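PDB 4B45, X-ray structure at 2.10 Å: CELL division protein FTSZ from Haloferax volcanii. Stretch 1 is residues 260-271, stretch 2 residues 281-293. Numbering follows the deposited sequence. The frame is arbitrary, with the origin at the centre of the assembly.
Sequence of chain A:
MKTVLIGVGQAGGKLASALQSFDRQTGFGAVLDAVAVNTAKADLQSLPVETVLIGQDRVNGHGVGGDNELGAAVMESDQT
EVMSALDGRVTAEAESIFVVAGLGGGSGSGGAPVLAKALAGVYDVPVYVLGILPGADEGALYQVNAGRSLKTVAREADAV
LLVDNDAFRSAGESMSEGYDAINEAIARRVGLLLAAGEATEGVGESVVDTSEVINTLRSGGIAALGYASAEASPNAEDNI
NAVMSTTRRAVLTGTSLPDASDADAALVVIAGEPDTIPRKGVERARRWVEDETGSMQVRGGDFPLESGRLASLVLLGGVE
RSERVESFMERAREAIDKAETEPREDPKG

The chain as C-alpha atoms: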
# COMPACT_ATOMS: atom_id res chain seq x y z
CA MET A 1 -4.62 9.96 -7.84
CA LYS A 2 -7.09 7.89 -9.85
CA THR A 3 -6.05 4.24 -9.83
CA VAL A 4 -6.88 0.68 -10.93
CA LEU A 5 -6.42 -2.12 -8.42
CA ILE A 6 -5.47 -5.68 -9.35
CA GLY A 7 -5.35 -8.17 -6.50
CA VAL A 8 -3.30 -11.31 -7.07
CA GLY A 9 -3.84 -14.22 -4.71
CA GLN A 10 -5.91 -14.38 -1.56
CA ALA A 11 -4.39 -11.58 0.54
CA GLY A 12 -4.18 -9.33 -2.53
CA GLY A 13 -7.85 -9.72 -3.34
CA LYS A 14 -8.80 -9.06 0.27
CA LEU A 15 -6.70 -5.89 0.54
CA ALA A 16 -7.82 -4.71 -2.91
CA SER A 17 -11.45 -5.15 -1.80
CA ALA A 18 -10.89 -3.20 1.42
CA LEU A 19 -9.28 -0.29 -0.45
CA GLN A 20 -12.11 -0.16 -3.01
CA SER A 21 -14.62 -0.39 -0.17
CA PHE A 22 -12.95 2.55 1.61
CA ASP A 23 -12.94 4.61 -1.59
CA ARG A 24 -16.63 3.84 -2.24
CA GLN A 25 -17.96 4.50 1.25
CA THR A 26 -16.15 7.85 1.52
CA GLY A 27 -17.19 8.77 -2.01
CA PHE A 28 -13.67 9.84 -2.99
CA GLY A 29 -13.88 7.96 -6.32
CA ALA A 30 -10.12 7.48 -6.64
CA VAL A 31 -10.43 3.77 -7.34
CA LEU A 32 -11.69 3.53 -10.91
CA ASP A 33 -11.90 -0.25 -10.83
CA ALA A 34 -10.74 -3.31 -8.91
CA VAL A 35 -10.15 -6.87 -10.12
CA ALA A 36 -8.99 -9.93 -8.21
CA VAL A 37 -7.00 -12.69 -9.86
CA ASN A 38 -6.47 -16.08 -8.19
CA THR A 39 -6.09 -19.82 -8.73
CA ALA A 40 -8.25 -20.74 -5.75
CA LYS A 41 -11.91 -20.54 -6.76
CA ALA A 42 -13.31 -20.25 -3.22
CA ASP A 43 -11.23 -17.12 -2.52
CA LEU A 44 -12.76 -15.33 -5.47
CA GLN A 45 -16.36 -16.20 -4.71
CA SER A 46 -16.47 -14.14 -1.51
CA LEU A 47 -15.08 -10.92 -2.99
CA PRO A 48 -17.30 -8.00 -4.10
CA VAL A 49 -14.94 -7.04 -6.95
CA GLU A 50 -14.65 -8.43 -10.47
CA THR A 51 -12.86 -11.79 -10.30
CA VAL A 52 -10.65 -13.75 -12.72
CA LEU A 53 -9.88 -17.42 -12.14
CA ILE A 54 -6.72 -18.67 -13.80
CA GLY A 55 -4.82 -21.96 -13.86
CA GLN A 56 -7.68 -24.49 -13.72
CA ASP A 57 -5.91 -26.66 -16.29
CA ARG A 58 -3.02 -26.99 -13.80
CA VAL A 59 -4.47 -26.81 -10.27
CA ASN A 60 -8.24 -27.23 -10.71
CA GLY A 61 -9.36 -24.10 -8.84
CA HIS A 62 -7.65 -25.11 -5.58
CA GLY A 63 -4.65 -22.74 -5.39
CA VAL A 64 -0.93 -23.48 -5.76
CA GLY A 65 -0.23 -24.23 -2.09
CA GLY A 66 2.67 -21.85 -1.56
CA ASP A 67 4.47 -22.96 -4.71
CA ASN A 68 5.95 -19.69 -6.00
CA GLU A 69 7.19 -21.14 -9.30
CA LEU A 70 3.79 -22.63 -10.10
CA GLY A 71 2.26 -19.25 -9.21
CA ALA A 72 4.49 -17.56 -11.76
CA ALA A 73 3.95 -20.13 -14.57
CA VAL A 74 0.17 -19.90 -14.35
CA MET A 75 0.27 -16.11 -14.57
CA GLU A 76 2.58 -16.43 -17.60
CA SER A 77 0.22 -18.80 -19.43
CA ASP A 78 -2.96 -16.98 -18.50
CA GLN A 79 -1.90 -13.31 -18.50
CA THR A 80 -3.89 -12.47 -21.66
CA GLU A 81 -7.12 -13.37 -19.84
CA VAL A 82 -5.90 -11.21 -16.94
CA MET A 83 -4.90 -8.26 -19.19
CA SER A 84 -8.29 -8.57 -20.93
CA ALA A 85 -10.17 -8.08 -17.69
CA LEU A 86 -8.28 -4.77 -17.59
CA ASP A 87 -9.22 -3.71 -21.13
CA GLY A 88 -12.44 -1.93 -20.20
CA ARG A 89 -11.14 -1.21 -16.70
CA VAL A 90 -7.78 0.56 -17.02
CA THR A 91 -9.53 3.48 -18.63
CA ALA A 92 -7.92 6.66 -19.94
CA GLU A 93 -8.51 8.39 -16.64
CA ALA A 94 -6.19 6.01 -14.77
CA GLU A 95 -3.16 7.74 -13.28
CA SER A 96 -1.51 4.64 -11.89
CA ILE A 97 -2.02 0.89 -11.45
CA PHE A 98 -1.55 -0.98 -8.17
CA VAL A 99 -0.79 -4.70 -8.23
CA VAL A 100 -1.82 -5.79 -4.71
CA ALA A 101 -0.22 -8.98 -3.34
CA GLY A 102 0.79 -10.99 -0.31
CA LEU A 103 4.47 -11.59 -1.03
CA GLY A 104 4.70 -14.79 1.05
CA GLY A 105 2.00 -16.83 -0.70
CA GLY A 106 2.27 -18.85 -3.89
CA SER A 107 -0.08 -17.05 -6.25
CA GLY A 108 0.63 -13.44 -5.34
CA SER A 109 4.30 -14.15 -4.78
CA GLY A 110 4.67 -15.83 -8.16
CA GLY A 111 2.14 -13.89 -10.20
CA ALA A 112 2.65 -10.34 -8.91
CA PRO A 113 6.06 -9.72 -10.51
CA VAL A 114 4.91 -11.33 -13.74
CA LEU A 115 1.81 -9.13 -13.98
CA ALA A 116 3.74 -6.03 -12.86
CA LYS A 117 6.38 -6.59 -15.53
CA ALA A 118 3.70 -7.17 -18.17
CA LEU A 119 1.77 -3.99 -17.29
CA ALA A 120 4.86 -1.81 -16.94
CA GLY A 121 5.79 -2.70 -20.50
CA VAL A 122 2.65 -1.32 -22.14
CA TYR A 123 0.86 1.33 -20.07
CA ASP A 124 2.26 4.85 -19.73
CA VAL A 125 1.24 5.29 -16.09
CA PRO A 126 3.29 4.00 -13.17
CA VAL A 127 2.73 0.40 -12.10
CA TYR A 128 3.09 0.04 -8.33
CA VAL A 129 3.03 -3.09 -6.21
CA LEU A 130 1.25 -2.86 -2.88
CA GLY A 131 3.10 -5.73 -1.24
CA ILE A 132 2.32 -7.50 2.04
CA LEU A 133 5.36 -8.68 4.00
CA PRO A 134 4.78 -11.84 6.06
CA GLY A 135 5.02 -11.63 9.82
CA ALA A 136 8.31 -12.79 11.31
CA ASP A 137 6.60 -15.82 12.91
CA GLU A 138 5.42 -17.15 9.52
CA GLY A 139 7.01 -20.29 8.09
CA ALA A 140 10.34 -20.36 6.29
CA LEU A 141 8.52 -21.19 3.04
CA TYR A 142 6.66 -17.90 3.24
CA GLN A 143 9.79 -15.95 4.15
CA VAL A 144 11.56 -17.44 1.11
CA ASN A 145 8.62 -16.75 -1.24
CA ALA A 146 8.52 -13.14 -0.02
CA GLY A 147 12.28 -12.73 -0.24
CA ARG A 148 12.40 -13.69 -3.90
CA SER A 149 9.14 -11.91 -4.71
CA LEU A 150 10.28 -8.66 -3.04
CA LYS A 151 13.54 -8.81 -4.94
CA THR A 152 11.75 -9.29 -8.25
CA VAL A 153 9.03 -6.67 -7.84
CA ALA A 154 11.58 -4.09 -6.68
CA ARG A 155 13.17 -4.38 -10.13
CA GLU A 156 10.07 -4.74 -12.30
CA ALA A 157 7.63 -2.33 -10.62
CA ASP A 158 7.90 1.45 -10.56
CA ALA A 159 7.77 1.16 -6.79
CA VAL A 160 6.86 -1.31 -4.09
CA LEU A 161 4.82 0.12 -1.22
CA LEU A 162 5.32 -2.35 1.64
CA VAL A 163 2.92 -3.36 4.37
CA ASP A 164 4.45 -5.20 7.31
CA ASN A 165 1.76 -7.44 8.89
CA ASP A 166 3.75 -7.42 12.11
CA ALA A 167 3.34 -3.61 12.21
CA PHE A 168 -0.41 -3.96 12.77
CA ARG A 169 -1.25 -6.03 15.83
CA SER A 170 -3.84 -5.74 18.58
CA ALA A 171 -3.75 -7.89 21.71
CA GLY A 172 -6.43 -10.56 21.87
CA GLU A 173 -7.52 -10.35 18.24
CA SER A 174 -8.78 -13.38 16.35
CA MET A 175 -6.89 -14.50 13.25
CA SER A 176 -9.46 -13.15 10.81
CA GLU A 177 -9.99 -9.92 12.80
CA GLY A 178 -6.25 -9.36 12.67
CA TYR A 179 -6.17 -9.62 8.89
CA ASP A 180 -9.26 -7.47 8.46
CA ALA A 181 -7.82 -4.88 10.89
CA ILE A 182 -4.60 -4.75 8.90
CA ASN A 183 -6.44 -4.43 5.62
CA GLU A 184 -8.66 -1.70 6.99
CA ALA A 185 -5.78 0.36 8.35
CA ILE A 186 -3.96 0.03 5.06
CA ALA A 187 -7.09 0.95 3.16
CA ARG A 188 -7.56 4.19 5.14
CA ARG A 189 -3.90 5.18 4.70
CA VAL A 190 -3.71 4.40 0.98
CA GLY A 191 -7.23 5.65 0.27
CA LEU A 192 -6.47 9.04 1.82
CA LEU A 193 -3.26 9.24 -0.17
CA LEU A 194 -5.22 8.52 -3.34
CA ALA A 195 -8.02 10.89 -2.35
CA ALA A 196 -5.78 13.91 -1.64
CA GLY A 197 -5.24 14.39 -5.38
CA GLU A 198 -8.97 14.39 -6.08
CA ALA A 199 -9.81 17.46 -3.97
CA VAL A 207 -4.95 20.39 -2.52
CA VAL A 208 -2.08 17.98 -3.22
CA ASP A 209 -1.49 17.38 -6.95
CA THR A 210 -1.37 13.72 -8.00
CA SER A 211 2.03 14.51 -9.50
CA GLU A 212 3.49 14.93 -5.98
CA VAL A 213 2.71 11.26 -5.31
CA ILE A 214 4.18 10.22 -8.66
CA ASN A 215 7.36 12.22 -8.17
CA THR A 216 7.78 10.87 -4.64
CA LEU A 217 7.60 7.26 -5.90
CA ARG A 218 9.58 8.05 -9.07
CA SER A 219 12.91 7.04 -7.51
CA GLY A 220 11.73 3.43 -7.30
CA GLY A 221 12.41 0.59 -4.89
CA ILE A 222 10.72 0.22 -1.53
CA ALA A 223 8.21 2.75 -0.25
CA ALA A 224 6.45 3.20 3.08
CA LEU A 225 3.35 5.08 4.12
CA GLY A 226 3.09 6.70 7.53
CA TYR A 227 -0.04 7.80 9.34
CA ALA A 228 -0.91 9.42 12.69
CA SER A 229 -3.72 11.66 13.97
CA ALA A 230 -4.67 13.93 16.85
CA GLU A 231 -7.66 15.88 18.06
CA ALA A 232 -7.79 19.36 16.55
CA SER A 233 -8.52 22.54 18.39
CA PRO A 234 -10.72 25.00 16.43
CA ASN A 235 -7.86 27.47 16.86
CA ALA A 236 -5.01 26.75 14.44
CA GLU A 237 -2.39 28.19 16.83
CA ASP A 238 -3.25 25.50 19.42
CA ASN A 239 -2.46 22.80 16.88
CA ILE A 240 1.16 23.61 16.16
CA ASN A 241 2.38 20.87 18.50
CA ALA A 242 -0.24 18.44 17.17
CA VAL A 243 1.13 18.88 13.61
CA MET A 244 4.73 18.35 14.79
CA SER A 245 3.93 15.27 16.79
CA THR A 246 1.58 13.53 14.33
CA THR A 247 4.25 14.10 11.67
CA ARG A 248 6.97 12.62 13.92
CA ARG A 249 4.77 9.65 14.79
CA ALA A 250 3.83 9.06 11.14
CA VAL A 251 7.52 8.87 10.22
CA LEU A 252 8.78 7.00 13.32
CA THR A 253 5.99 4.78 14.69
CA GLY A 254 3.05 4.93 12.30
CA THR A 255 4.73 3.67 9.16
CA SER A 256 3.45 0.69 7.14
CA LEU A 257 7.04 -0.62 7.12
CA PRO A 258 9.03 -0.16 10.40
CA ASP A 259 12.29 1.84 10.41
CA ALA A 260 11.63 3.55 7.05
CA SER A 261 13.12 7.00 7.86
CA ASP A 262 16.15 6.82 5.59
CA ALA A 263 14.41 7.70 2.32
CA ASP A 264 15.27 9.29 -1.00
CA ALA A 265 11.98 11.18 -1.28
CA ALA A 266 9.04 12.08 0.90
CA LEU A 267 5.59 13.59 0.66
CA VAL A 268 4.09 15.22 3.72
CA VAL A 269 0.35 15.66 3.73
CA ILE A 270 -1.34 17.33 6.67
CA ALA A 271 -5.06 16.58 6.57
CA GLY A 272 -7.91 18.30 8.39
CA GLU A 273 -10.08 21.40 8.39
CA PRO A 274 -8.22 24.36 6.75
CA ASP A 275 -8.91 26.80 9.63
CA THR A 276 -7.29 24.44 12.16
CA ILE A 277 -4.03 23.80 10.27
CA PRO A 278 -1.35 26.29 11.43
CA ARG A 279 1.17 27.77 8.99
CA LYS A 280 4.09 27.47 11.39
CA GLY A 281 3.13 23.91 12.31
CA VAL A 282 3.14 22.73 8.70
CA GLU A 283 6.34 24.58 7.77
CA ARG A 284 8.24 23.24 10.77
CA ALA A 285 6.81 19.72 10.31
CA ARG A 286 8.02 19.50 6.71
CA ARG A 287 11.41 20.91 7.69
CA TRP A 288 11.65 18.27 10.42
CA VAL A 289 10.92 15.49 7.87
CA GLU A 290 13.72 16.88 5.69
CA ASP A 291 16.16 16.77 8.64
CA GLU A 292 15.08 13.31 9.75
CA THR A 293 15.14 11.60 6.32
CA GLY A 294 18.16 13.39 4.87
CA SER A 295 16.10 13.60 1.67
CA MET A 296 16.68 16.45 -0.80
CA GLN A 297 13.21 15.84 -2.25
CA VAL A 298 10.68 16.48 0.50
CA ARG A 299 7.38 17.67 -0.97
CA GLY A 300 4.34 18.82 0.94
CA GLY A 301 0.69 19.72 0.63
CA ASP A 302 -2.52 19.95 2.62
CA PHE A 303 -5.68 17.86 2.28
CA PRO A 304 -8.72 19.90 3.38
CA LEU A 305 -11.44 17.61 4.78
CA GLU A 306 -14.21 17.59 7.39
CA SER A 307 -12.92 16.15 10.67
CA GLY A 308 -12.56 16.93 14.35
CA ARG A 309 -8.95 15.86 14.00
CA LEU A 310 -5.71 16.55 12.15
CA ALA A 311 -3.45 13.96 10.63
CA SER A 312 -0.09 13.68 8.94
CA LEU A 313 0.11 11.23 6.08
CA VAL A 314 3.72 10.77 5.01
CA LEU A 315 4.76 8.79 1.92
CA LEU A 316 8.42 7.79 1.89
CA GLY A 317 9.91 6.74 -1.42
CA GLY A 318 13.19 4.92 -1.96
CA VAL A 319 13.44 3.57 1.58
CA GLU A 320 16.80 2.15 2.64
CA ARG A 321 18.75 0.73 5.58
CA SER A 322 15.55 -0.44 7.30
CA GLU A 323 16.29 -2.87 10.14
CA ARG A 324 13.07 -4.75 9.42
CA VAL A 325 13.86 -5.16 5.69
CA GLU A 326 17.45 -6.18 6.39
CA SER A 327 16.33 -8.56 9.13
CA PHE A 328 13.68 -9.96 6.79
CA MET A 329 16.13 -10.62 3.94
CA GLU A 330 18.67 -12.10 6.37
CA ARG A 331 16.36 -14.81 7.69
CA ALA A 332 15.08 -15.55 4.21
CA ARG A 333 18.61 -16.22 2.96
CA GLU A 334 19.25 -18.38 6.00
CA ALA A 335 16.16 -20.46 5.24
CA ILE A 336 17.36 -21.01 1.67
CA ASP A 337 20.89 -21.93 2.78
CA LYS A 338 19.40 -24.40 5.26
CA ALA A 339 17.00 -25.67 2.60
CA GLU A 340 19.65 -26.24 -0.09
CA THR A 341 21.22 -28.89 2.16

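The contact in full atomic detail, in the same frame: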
# COMPACT_ATOMS: atom_id res chain seq x y z
N ALA A 260 11.57 3.10 8.44
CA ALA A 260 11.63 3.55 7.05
C ALA A 260 12.05 5.02 6.89
O ALA A 260 11.77 5.62 5.85
CB ALA A 260 10.28 3.34 6.38
N SER A 261 12.73 5.58 7.89
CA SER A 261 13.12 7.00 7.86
C SER A 261 14.09 7.36 6.75
O SER A 261 13.94 8.39 6.11
CB SER A 261 13.77 7.42 9.19
OG SER A 261 12.81 7.94 10.08
N ASP A 262 15.09 6.52 6.54
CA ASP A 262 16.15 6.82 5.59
C ASP A 262 15.65 6.70 4.15
O ASP A 262 15.82 5.67 3.51
CB ASP A 262 17.34 5.90 5.85
CG ASP A 262 18.53 6.22 4.98
OD1 ASP A 262 18.47 7.22 4.23
OD2 ASP A 262 19.53 5.47 5.04
N ALA A 263 15.05 7.77 3.63
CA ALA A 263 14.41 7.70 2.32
C ALA A 263 14.92 8.74 1.34
O ALA A 263 15.40 9.81 1.72
CB ALA A 263 12.90 7.80 2.47
N ASP A 264 14.81 8.41 0.06
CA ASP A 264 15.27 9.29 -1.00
C ASP A 264 14.28 10.43 -1.24
O ASP A 264 14.68 11.53 -1.60
CB ASP A 264 15.50 8.47 -2.28
CG ASP A 264 15.92 9.34 -3.46
OD1 ASP A 264 17.09 9.80 -3.48
OD2 ASP A 264 15.08 9.57 -4.36
N ALA A 265 13.00 10.16 -1.03
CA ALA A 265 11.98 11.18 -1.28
C ALA A 265 10.87 11.04 -0.26
O ALA A 265 10.70 9.98 0.35
CB ALA A 265 11.42 11.04 -2.70
N ALA A 266 10.12 12.11 -0.06
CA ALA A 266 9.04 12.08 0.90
C ALA A 266 7.94 13.02 0.47
O ALA A 266 8.20 14.02 -0.20
CB ALA A 266 9.54 12.45 2.28
N LEU A 267 6.72 12.70 0.86
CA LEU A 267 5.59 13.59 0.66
C LEU A 267 4.83 13.73 1.97
O LEU A 267 4.32 12.76 2.53
CB LEU A 267 4.67 13.06 -0.44
CG LEU A 267 3.36 13.82 -0.54
CD1 LEU A 267 3.63 15.27 -0.99
CD2 LEU A 267 2.39 13.12 -1.48
N VAL A 268 4.76 14.96 2.46
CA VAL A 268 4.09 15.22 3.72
C VAL A 268 2.74 15.88 3.49
O VAL A 268 2.65 16.99 2.98
CB VAL A 268 4.93 16.15 4.60
CG1 VAL A 268 4.28 16.31 5.96
CG2 VAL A 268 6.34 15.61 4.70
N VAL A 269 1.70 15.16 3.88
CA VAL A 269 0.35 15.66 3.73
C VAL A 269 -0.20 15.84 5.13
O VAL A 269 -0.20 14.90 5.94
CB VAL A 269 -0.54 14.69 2.88
CG1 VAL A 269 -1.98 15.21 2.75
CG2 VAL A 269 0.06 14.48 1.50
N ILE A 270 -0.61 17.06 5.44
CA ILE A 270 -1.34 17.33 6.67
C ILE A 270 -2.80 17.43 6.28
O ILE A 270 -3.17 18.24 5.42
CB ILE A 270 -0.91 18.66 7.31
CG1 ILE A 270 0.59 18.66 7.55
CG2 ILE A 270 -1.69 18.93 8.59
CD1 ILE A 270 1.08 17.45 8.27
N ALA A 271 -3.64 16.59 6.89
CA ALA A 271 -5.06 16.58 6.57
C ALA A 271 -5.91 17.11 7.72
O ALA A 271 -5.61 16.88 8.90
CB ALA A 271 -5.50 15.15 6.19
N GLY A 281 3.12 25.35 12.07
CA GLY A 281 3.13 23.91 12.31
C GLY A 281 3.54 23.13 11.08
O GLY A 281 4.43 22.26 11.13
N VAL A 282 2.88 23.43 9.96
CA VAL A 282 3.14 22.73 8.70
C VAL A 282 4.57 22.96 8.20
O VAL A 282 5.26 22.01 7.81
CB VAL A 282 2.16 23.19 7.60
CG1 VAL A 282 2.55 22.62 6.24
CG2 VAL A 282 0.75 22.76 7.96
N GLU A 283 5.01 24.21 8.24
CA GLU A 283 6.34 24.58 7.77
C GLU A 283 7.40 23.84 8.57
O GLU A 283 8.27 23.18 8.01
CB GLU A 283 6.56 26.10 7.85
CG GLU A 283 5.73 26.89 6.84
CD GLU A 283 5.96 28.40 6.90
OE1 GLU A 283 6.31 28.93 7.98
OE2 GLU A 283 5.79 29.08 5.85
N ARG A 284 7.32 23.96 9.89
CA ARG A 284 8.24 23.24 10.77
C ARG A 284 8.15 21.72 10.65
O ARG A 284 9.17 21.03 10.72
CB ARG A 284 8.04 23.67 12.23
CG ARG A 284 8.41 25.14 12.45
CD ARG A 284 9.91 25.36 12.23
NE ARG A 284 10.21 26.77 11.96
CZ ARG A 284 10.36 27.69 12.91
NH1 ARG A 284 10.23 27.37 14.19
NH2 ARG A 284 10.64 28.94 12.58
N ALA A 285 6.94 21.19 10.43
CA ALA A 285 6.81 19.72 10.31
C ALA A 285 7.51 19.18 9.06
O ALA A 285 8.19 18.15 9.11
CB ALA A 285 5.36 19.27 10.33
N ARG A 286 7.36 19.88 7.94
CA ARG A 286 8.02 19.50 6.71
C ARG A 286 9.53 19.62 6.87
O ARG A 286 10.27 18.77 6.39
CB ARG A 286 7.58 20.42 5.57
CG ARG A 286 6.10 20.33 5.25
CD ARG A 286 5.76 21.33 4.17
NE ARG A 286 4.34 21.29 3.81
CZ ARG A 286 3.76 22.19 3.02
NH1 ARG A 286 4.49 23.19 2.54
NH2 ARG A 286 2.47 22.10 2.73
N ARG A 287 9.98 20.69 7.52
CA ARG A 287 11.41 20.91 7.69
C ARG A 287 11.99 19.79 8.55
O ARG A 287 13.07 19.26 8.26
CB ARG A 287 11.68 22.28 8.32
CG ARG A 287 13.12 22.50 8.74
CD ARG A 287 13.38 23.97 9.06
NE ARG A 287 14.50 24.17 9.97
CZ ARG A 287 14.38 24.43 11.27
NH1 ARG A 287 13.18 24.53 11.83
NH2 ARG A 287 15.47 24.60 12.02
N TRP A 288 11.27 19.42 9.60
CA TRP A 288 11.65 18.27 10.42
C TRP A 288 11.79 16.96 9.61
O TRP A 288 12.74 16.20 9.82
CB TRP A 288 10.68 18.04 11.58
CG TRP A 288 11.13 16.88 12.41
CD1 TRP A 288 12.02 16.92 13.44
CD2 TRP A 288 10.75 15.51 12.25
NE1 TRP A 288 12.22 15.65 13.94
CE2 TRP A 288 11.45 14.77 13.23
CE3 TRP A 288 9.89 14.84 11.39
CZ2 TRP A 288 11.31 13.39 13.37
CZ3 TRP A 288 9.74 13.47 11.52
CH2 TRP A 288 10.45 12.75 12.51
N VAL A 289 10.85 16.70 8.71
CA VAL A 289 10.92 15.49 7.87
C VAL A 289 12.19 15.54 7.03
O VAL A 289 12.88 14.54 6.91
CB VAL A 289 9.67 15.33 6.95
CG1 VAL A 289 9.88 14.22 5.92
CG2 VAL A 289 8.43 15.02 7.79
N GLU A 290 12.51 16.72 6.49
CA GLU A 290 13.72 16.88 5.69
C GLU A 290 14.99 16.60 6.50
O GLU A 290 15.93 16.00 5.98
CB GLU A 290 13.76 18.28 5.07
CG GLU A 290 15.04 18.57 4.29
CD GLU A 290 15.01 19.92 3.60
OE1 GLU A 290 15.19 20.95 4.29
OE2 GLU A 290 14.81 19.96 2.37
N ASP A 291 15.01 17.01 7.77
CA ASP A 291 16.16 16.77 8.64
C ASP A 291 16.26 15.32 9.05
O ASP A 291 17.35 14.77 9.18
CB ASP A 291 16.10 17.64 9.91
CG ASP A 291 16.23 19.13 9.62
OD1 ASP A 291 16.75 19.52 8.54
OD2 ASP A 291 15.83 19.92 10.50
N GLU A 292 15.11 14.70 9.30
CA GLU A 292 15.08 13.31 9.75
C GLU A 292 15.40 12.30 8.64
O GLU A 292 16.10 11.33 8.88
CB GLU A 292 13.71 12.98 10.37
CG GLU A 292 13.50 11.52 10.71
CD GLU A 292 14.54 10.96 11.65
OE1 GLU A 292 15.07 11.71 12.50
OE2 GLU A 292 14.84 9.75 11.53
N THR A 293 14.90 12.54 7.43
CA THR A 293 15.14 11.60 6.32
C THR A 293 16.48 11.82 5.61
O THR A 293 17.04 10.91 5.01
CB THR A 293 14.02 11.68 5.27
OG1 THR A 293 13.99 13.00 4.69
CG2 THR A 293 12.66 11.38 5.90
O HOH W 1 17.97 10.17 2.56
O HOH W 2 2.08 19.33 4.48

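The helix 281-293 lies nearly antiparallel across the strand 265-271, at 157° with a closest axial approach of 9.4 Å. The strand's alternation sets the pattern: A266, V268 and I270 point toward the helix, while A265, L267 and V269 point their CA-to-CB bonds away. Size varies along this row. V268 is the main bump, its CG2 packing 3.8 Å from V289 CG2, and its CB lies 4.4 Å from CG of R286, so the aliphatic part of the arginine borders the same valine. A266 is the shallow place, and V289 reaches over it as well, CG1 to A266 CB at 4.1 Å; one branched residue thus spans two strand positions. Further along, I270 CG1 meets V282 CG2 at 4.1 Å. Between these pairs A285 faces the strand with a mere methyl, leaving a low spot on the helix.

Polar groups matter as much as the apolar row: T293 has the largest covered area in the contact, and S261 is well covered too. R286 NE donates to water 2 (3.1 Å), and that water lies 2.8 Å from V268 O, so it links the side chain to the strand backbone. At the C-terminal end of the helix segment, S261 OG donates to E292 OE2 (3.1 Å), and T293 CG2 sits 3.3 Å from S261 O. T293 is held by its own helix, OG1 donating to V289 O at 2.9 Å. Water 1 sits beside A263 O and T293 O, 2.7 Å from each, bridging two carbonyls that are themselves 3.8 Å apart.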